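Local coordinates for enoyl-CoA hydratase subunit I (Geobacillus kaustophilus, PDB 2QQ3), which catalyses the addition of water to the double bond of enoyl-CoA thioesters, as a member of the enoyl-CoA hydratase/isomerase (crotonase) family, at the interface of chains A and B. Coordinates in Å, arbitrary orientation; residue numbers count along the deposited sequence, not the author numbering. Chains: chain A/B, Enoyl-CoA hydratase subunit I.

Contact 1 and contact 2 are neighbouring stretches of one A–B surface, their C-alpha centres about 10 Å apart. From chain A they take consecutive pieces of the segment that runs from the 3-10 helix 131-135 into helix 143-151; from chain B both use helices 202-217 and 220-234. Contact 1 is mainly apolar, built round A:Met138, while contact 2 turns polar where B:Glu227 meets the start of helix 143-151. One loop is thus held at both ends by the same helix pair. Since crotonase-family enzymes typically form trimers that pair into hexamers, this is probably an interface within a trimer.

Contact 1: the interface of chains A and B. Residues chain A 136-138; chain B 204, 208, 230-231, 234.
A:Met138, in the loop between the 3-10 helix 131-135 and helix 143-151, lays its side chain against two helices of chain B, with B:Ile208 and B:Ala204 on helix 202-217 and B:Leu234, B:Phe231 and B:Asn230 on helix 220-234. CB of A:Met138 presses on CG1 of B:Ile208 at 3.4 Å, a tight carbon contact. From there the thioether swings away, because chi1 of 64° sets CG between the backbone N and the carbonyl carbon, and it travels toward the other helix. CG of A:Met138 meets the CD1 methyl of B:Leu234 at 3.6 Å, the two side chains crossing at about a right angle. The same methyl also touches the backbone of A:Val137, 3.7 Å from its CA. Further out, SD of A:Met138 lies 3.7 Å from CB of B:Asn230, so the sulfur rests on the root of that side chain and not on its amide. A serine in place of A:Met138 would probably leave B:Leu234 and B:Asn230 without their thioether neighbour and open a gap between the loop and helix 220-234. B:Phe231 uses its ring differently. It offers an edge to the carbonyl of A:Met138, whose O lies in the ring plane, 3.2 Å from CD1 and equally near CE1. With CG anti to the backbone N (chi1 -176°), the ring reaches that carbonyl with its rim, and the polarised ring C-H groups probably suit the oxygen. One helical turn before B:Ile208, the CB methyl of B:Ala204 sits 3.5 Å from the carbonyl O of A:Val137, and its small size probably allows the loop backbone to come this close. Together the two helices support the loop of the neighbouring subunit from two directions. In enoyl-CoA hydratases of this family the preceding segment carries a catalytic glutamate, so the contact probably steadies the approach to the active site as well as joining the chains.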
loop_
_atom_site.group_PDB
_atom_site.type_symbol
_atom_site.label_atom_id
_atom_site.label_comp_id
_atom_site.label_asym_id
_atom_site.label_seq_id
_atom_site.Cartn_x
_atom_site.Cartn_y
_atom_site.Cartn_z
ATOM N N GLY A 136 14.290 27.120 9.888
ATOM C CA GLY A 136 15.113 26.409 8.928
ATOM C C GLY A 136 14.854 24.909 8.911
ATOM O O GLY A 136 15.504 24.179 8.166
ATOM N N VAL A 137 13.911 24.440 9.726
ATOM C CA VAL A 137 13.597 23.010 9.747
ATOM C C VAL A 137 12.141 22.689 9.375
ATOM O O VAL A 137 11.530 23.398 8.570
ATOM C CB VAL A 137 13.958 22.369 11.120
ATOM C CG1 VAL A 137 15.464 22.524 11.381
ATOM C CG2 VAL A 137 13.147 23.001 12.234
ATOM N N MET A 138 11.597 21.612 9.940
ATOM C CA MET A 138 10.226 21.189 9.634
ATOM C C MET A 138 9.684 20.351 10.784
ATOM O O MET A 138 10.433 19.971 11.685
ATOM C CB MET A 138 10.220 20.323 8.368
ATOM C CG MET A 138 10.990 19.016 8.546
ATOM S SD MET A 138 11.217 18.054 7.039
ATOM C CE MET A 138 9.683 17.129 6.986
ATOM N N ALA B 204 14.061 23.641 3.590
ATOM C CA ALA B 204 12.863 23.354 4.367
ATOM C C ALA B 204 11.650 23.208 3.447
ATOM O O ALA B 204 10.914 22.228 3.544
ATOM C CB ALA B 204 12.619 24.459 5.397
ATOM N N ILE B 208 9.792 19.680 3.119
ATOM C CA ILE B 208 8.435 19.726 3.649
ATOM C C ILE B 208 7.510 19.290 2.519
ATOM O O ILE B 208 6.578 18.516 2.728
ATOM C CB ILE B 208 8.057 21.155 4.123
ATOM C CG1 ILE B 208 8.696 21.431 5.486
ATOM C CG2 ILE B 208 6.536 21.311 4.202
ATOM C CD1 ILE B 208 8.510 22.861 5.981
ATOM N N ASN B 230 13.937 13.334 6.851
ATOM C CA ASN B 230 14.110 14.652 6.254
ATOM C C ASN B 230 14.430 15.637 7.379
ATOM O O ASN B 230 15.179 16.598 7.189
ATOM C CB ASN B 230 12.831 15.078 5.521
ATOM C CG ASN B 230 12.856 14.713 4.047
ATOM O OD1 ASN B 230 13.795 14.076 3.574
ATOM N ND2 ASN B 230 11.823 15.121 3.313
ATOM N N PHE B 231 13.854 15.387 8.554
ATOM C CA PHE B 231 14.091 16.220 9.727
ATOM C C PHE B 231 15.588 16.112 10.063
ATOM O O PHE B 231 16.260 17.124 10.271
ATOM C CB PHE B 231 13.250 15.721 10.911
ATOM C CG PHE B 231 13.361 16.577 12.145
ATOM C CD1 PHE B 231 12.608 17.745 12.278
ATOM C CD2 PHE B 231 14.221 16.219 13.176
ATOM C CE1 PHE B 231 12.715 18.542 13.421
ATOM C CE2 PHE B 231 14.332 17.012 14.319
ATOM C CZ PHE B 231 13.574 18.175 14.439
ATOM N N LEU B 234 17.970 18.032 7.582
ATOM C CA LEU B 234 18.005 19.480 7.699
ATOM C C LEU B 234 19.043 19.974 8.705
ATOM O O LEU B 234 19.491 21.113 8.620
ATOM C CB LEU B 234 16.619 20.010 8.061
ATOM C CG LEU B 234 15.596 19.853 6.935
ATOM C CD1 LEU B 234 14.203 20.190 7.446
ATOM C CD2 LEU B 234 15.978 20.752 5.769
#

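Contact 2: the interface of chains A and B. Residues chain A 139, 142-145; chain B 211, 215, 224, 227.
B:Glu227 reaches from helix 220-234 to the amino end of A helix 143-151, where A:Gly142 and A:Thr144 receive its carboxylate. With CG anti to the backbone N (chi1 -174°) and the rest extended, the carboxylate stands far enough from its own helix to reach the first residues of helix 143-151. CB passes 4.0 Å from the hydroxyl OG1 of A:Thr144. Next, CG lies between that OG1 and the carbonyl O of A:Pro139, 3.6 Å from the latter. CD comes within 3.6 Å of CA of A:Gly142, where no side chain stands in the way. At the tip the oxygens part company. OE1 takes a hydrogen bond from the backbone N of A:Gly142 at 2.6 Å, through its syn lone pair. OE2 accepts the backbone N-H of A:Thr144 at 2.8 Å, nearly along its own C-O axis. The hydroxyl OG1 of A:Thr144 is also modelled as a donor to OE2, from the anti side and 18° out of the carboxylate plane, but too close for its length to be trusted. Gripped at both oxygens, the carboxylate has little freedom to rotate, and the positive end of the helix dipole would probably stabilise a negative charge there. The side chain of A:Gln145 runs antiparallel alongside B:Glu227, its amide plane 86° from the carboxylate plane. As modelled, its OE1 accepts from OG1 of A:Thr144, in the carbonyl plane and on a lone pair. Yet OE1 also stands 2.9 Å from the carbonyl O of B:Ala211, two acceptors in close approach, a clash as modelled. Exchanging the amide O and N would probably relieve it, letting the NH2 donate to both OG1 and that carbonyl. CD touches the CB methyl of B:Ala215 at 3.7 Å. In the fold, B:Glu227 caps the amino end of helix 143-151 from the neighbouring subunit, where the glycine-rich loop turns into that helix, backed by B helix 202-217.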
loop_
_atom_site.group_PDB
_atom_site.type_symbol
_atom_site.label_atom_id
_atom_site.label_comp_id
_atom_site.label_asym_id
_atom_site.label_seq_id
_atom_site.Cartn_x
_atom_site.Cartn_y
_atom_site.Cartn_z
ATOM N N PRO A 139 8.368 20.074 10.783
ATOM C CA PRO A 139 7.838 19.254 11.878
ATOM C C PRO A 139 8.489 17.877 11.749
ATOM O O PRO A 139 8.689 17.392 10.634
ATOM C CB PRO A 139 6.337 19.219 11.592
ATOM C CG PRO A 139 6.091 20.567 10.952
ATOM C CD PRO A 139 7.272 20.674 9.993
ATOM N N GLY A 142 5.404 13.879 13.118
ATOM C CA GLY A 142 4.142 13.601 12.453
ATOM C C GLY A 142 3.297 14.787 12.022
ATOM O O GLY A 142 2.224 14.604 11.440
ATOM N N GLY A 143 3.764 15.999 12.302
ATOM C CA GLY A 143 3.007 17.177 11.920
ATOM C C GLY A 143 2.653 17.228 10.443
ATOM O O GLY A 143 1.499 17.461 10.082
ATOM N N THR A 144 3.634 17.004 9.579
ATOM C CA THR A 144 3.371 17.054 8.144
ATOM C C THR A 144 2.440 15.932 7.690
ATOM O O THR A 144 1.680 16.100 6.737
ATOM C CB THR A 144 4.678 16.955 7.313
ATOM O OG1 THR A 144 5.236 15.640 7.444
ATOM C CG2 THR A 144 5.696 17.995 7.787
ATOM N N GLN A 145 2.495 14.796 8.375
ATOM C CA GLN A 145 1.670 13.649 8.002
ATOM C C GLN A 145 0.221 13.749 8.464
ATOM O O GLN A 145 -0.702 13.658 7.652
ATOM C CB GLN A 145 2.297 12.362 8.540
ATOM C CG GLN A 145 3.741 12.155 8.106
ATOM C CD GLN A 145 3.923 12.245 6.600
ATOM O OE1 GLN A 145 4.461 13.227 6.084
ATOM N NE2 GLN A 145 3.468 11.226 5.890
ATOM N N ALA B 211 7.617 15.578 2.164
ATOM C CA ALA B 211 6.909 14.948 3.270
ATOM C C ALA B 211 5.398 15.002 3.048
ATOM O O ALA B 211 4.697 14.017 3.280
ATOM C CB ALA B 211 7.280 15.624 4.578
ATOM N N ALA B 215 2.617 12.041 2.632
ATOM C CA ALA B 215 1.454 11.991 3.529
ATOM C C ALA B 215 0.168 11.639 2.792
ATOM O O ALA B 215 -0.738 11.022 3.356
ATOM C CB ALA B 215 1.282 13.328 4.243
ATOM N N MET B 224 5.592 8.920 8.677
ATOM C CA MET B 224 6.320 9.564 9.766
ATOM C C MET B 224 7.788 9.136 9.768
ATOM O O MET B 224 8.666 9.909 10.150
ATOM C CB MET B 224 5.655 9.250 11.116
ATOM C CG MET B 224 4.354 10.025 11.338
ATOM S SD MET B 224 3.541 9.675 12.909
ATOM C CE MET B 224 4.780 10.242 14.068
ATOM N N GLU B 227 9.281 11.306 7.127
ATOM C CA GLU B 227 9.302 12.663 7.642
ATOM C C GLU B 227 10.531 12.942 8.515
ATOM O O GLU B 227 11.269 13.904 8.273
ATOM C CB GLU B 227 8.022 12.898 8.448
ATOM C CG GLU B 227 7.801 14.327 8.943
ATOM C CD GLU B 227 6.704 14.381 9.988
ATOM O OE1 GLU B 227 6.867 13.709 11.032
ATOM O OE2 GLU B 227 5.682 15.073 9.773
#